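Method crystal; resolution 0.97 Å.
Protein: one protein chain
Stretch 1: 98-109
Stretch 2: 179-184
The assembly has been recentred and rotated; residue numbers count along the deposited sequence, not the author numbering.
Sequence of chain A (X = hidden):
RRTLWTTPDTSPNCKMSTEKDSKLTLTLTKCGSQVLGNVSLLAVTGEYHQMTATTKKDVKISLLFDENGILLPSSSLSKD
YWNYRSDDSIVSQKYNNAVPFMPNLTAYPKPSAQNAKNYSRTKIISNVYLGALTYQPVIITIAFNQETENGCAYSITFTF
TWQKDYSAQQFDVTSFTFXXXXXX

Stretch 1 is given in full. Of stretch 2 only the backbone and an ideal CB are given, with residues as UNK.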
# COMPACT_ATOMS: atom_id res chain seq x y z
N ALA A 98 23.30 -1.41 -7.01
CA ALA A 98 21.87 -1.43 -6.78
C ALA A 98 21.17 -0.13 -7.19
O ALA A 98 20.16 0.23 -6.61
CB ALA A 98 21.66 -1.74 -5.34
N VAL A 99 21.71 0.57 -8.21
CA VAL A 99 21.12 1.81 -8.66
C VAL A 99 19.60 1.63 -9.02
O VAL A 99 18.83 2.48 -8.72
CB VAL A 99 21.95 2.48 -9.76
CG1 VAL A 99 21.24 3.73 -10.26
CG2 VAL A 99 23.29 2.89 -9.18
N PRO A 100 19.23 0.48 -9.66
CA PRO A 100 17.80 0.31 -9.98
C PRO A 100 16.86 0.21 -8.79
O PRO A 100 15.63 0.20 -9.02
CB PRO A 100 17.78 -0.96 -10.82
CG PRO A 100 19.17 -0.98 -11.43
CD PRO A 100 20.05 -0.57 -10.27
N PHE A 101 17.39 0.11 -7.58
CA PHE A 101 16.57 0.13 -6.35
C PHE A 101 16.57 1.48 -5.70
O PHE A 101 15.89 1.67 -4.71
CB PHE A 101 17.10 -0.89 -5.34
CG PHE A 101 16.92 -2.31 -5.77
CD1 PHE A 101 17.76 -2.90 -6.69
CD2 PHE A 101 15.86 -3.07 -5.28
CE1 PHE A 101 17.57 -4.21 -7.10
CE2 PHE A 101 15.69 -4.36 -5.69
CZ PHE A 101 16.53 -4.92 -6.58
N MET A 102 17.35 2.44 -6.22
CA MET A 102 17.49 3.71 -5.54
C MET A 102 16.31 4.62 -5.87
O MET A 102 15.72 4.54 -6.95
CB MET A 102 18.79 4.40 -5.93
CG MET A 102 20.00 3.68 -5.40
SD MET A 102 20.07 3.61 -3.59
CE MET A 102 19.58 1.91 -3.23
N PRO A 103 15.92 5.51 -4.96
CA PRO A 103 14.81 6.43 -5.26
C PRO A 103 15.19 7.45 -6.32
O PRO A 103 16.28 8.00 -6.31
CB PRO A 103 14.50 7.09 -3.90
CG PRO A 103 15.23 6.28 -2.88
CD PRO A 103 16.41 5.70 -3.60
N ASN A 104 14.27 7.63 -7.25
CA ASN A 104 14.47 8.51 -8.40
C ASN A 104 14.77 9.94 -7.95
O ASN A 104 14.03 10.52 -7.22
CB ASN A 104 13.18 8.46 -9.22
CG ASN A 104 13.28 9.21 -10.53
OD1 ASN A 104 13.23 10.45 -10.60
ND2 ASN A 104 13.51 8.45 -11.58
N LEU A 105 15.88 10.48 -8.47
CA LEU A 105 16.33 11.83 -8.03
C LEU A 105 15.52 12.98 -8.64
O LEU A 105 15.51 14.08 -8.11
CB LEU A 105 17.83 12.00 -8.32
CG LEU A 105 18.72 11.35 -7.25
CD1 LEU A 105 20.12 11.14 -7.82
CD2 LEU A 105 18.76 12.13 -5.96
N THR A 106 14.83 12.73 -9.74
CA THR A 106 13.92 13.75 -10.29
C THR A 106 12.63 13.82 -9.49
O THR A 106 12.14 14.89 -9.09
CB THR A 106 13.60 13.50 -11.75
OG1 THR A 106 14.84 13.45 -12.46
CG2 THR A 106 12.72 14.61 -12.34
N ALA A 107 12.05 12.65 -9.17
CA ALA A 107 10.85 12.60 -8.32
C ALA A 107 11.18 13.12 -6.93
O ALA A 107 10.37 13.81 -6.26
CB ALA A 107 10.36 11.18 -8.20
N TYR A 108 12.37 12.71 -6.45
CA TYR A 108 12.74 12.95 -5.04
C TYR A 108 14.10 13.62 -5.00
O TYR A 108 15.13 12.97 -4.75
CB TYR A 108 12.72 11.65 -4.22
CG TYR A 108 11.58 10.73 -4.54
CD1 TYR A 108 10.28 11.08 -4.35
CD2 TYR A 108 11.82 9.45 -5.04
CE1 TYR A 108 9.23 10.21 -4.62
CE2 TYR A 108 10.79 8.56 -5.32
CZ TYR A 108 9.50 8.94 -5.11
OH TYR A 108 8.49 8.05 -5.41
N PRO A 109 14.15 14.92 -5.28
CA PRO A 109 15.44 15.58 -5.33
C PRO A 109 16.00 15.80 -3.94
O PRO A 109 15.29 15.97 -2.97
CB PRO A 109 15.13 16.90 -6.05
CG PRO A 109 13.68 17.13 -5.75
CD PRO A 109 13.04 15.81 -5.64
N UNK A 179 5.56 2.02 -1.93
CA UNK A 179 6.32 1.95 -3.16
C UNK A 179 6.97 3.28 -3.43
O UNK A 179 6.60 4.31 -2.80
CB UNK A 179 5.43 1.54 -4.33
N UNK A 180 7.94 3.30 -4.34
CA UNK A 180 8.55 4.54 -4.81
C UNK A 180 9.11 4.36 -6.16
O UNK A 180 9.43 3.25 -6.60
CB UNK A 180 9.64 5.03 -3.86
N UNK A 181 9.25 5.49 -6.86
CA UNK A 181 9.82 5.52 -8.19
C UNK A 181 11.33 5.35 -8.12
O UNK A 181 11.97 5.91 -7.27
CB UNK A 181 9.46 6.82 -8.90
N UNK A 182 11.85 4.57 -9.03
CA UNK A 182 13.29 4.27 -9.01
C UNK A 182 14.10 5.08 -10.00
O UNK A 182 13.61 5.55 -11.06
CB UNK A 182 13.51 2.78 -9.29
N UNK A 183 15.40 5.19 -9.68
CA UNK A 183 16.43 5.63 -10.59
C UNK A 183 16.70 4.43 -11.63
O UNK A 183 16.37 3.26 -11.32
CB UNK A 183 17.69 6.02 -9.81
N UNK A 184 17.41 4.65 -12.72
CA UNK A 184 17.94 3.50 -13.50
C UNK A 184 19.41 3.73 -13.76
O UNK A 184 20.22 2.79 -13.98
OXT UNK A 184 19.83 4.90 -13.68
CB UNK A 184 17.19 3.32 -14.82

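Position 179 lies on a strand, with nothing of stretch 1 within 5.5 Å of its ideal CB. Stretch 1 sets no preference here, and many residues would do. The deposited residue is Ser 179. Its hydroxyl is bonded elsewhere in the structure.

Position 180 is extended, and its CA-to-CB bond points toward stretch 1. The ideal CB is 3.6 Å from Tyr 108 OH and 5.3 Å from Pro 103 CB. Farther along lies the carbonyl of Phe 101, an acceptor. A long side chain with an apolar body would suit, and a donor at its tip could use that carbonyl. The deposited residue is Tyr 180, with chi1 p. Its OH donates to Phe 101 O at 2.7 Å, and that oxygen sits at the ring edge.

Position 181 also points toward stretch 1. Its backbone N is 3.0 Å from Tyr 108 OH and donates to it. Its O accepts from Asn 104 N at 2.9 Å. The ideal CB is 4.1 Å from Asn 104 CB and 4.5 Å from Ala 107 CB. An apolar chain fits: Leu, Ile, Val or Met. The deposited residue is Leu 181. Its CD2 lies 4.0 Å from Ala 107 CB.

Position 182 pairs with Pro 103 in a single bridge. Its CB points away overall, yet the ideal CB is 3.4 Å from Pro 100 O. Its O accepts from Asn 104 ND2 at 2.9 Å. A small or beta-branched residue would suit, polar or not. The deposited residue is Thr 182. Its CG2 lies 3.3 Å from Pro 100 O, and its OG1 donates to the side chain at 184.

Position 183 points sideways. Its N donates to Met 102 O at 2.8 Å. Leu 105 N is a donor that a side chain could reach. An acceptor on a chain of some length fits, so Gln or Glu are candidates. The deposited residue is Gln 183. With chi1 t and chi2 p, its OE1 accepts from Leu 105 N at 2.9 Å. Water 1 also donates to OE1 and to Thr 106 OG1.

Position 184 ends the chain, and its CB points away. Its ideal CB has no neighbour in stretch 1 within 5.5 Å, so choice is wide. The deposited residue is Glu 184. Its side chain turns back: OE2 accepts from Thr 182 OG1 at 2.8 Å, and OE1 approaches Pro 100 CB at 3.9 Å.

Stretch 2, residues 179-184: SYLTQE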
# COMPACT_ATOMS: atom_id res chain seq x y z
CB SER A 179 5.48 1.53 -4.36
OG SER A 179 4.64 2.59 -4.80
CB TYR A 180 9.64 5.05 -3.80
CG TYR A 180 10.77 4.05 -3.59
CD1 TYR A 180 11.93 4.11 -4.39
CD2 TYR A 180 10.72 3.10 -2.59
CE1 TYR A 180 12.97 3.24 -4.17
CE2 TYR A 180 11.78 2.23 -2.37
CZ TYR A 180 12.91 2.31 -3.16
OH TYR A 180 13.90 1.38 -2.91
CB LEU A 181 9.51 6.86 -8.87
CG LEU A 181 8.09 7.04 -9.39
CD1 LEU A 181 6.93 6.71 -8.49
CD2 LEU A 181 7.96 8.45 -9.97
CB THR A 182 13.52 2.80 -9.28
OG1 THR A 182 13.00 2.50 -10.58
CG2 THR A 182 12.84 1.87 -8.30
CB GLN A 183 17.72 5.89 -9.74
CG GLN A 183 18.80 6.71 -10.43
CD GLN A 183 18.49 8.20 -10.53
OE1 GLN A 183 17.47 8.69 -10.06
NE2 GLN A 183 19.39 8.94 -11.23
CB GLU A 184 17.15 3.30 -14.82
CG GLU A 184 15.66 2.94 -14.64
CD GLU A 184 15.44 1.76 -13.70
OE1 GLU A 184 16.10 0.71 -13.91
OE2 GLU A 184 14.67 1.92 -12.71
O HOH W 1 16.40 10.86 -11.89
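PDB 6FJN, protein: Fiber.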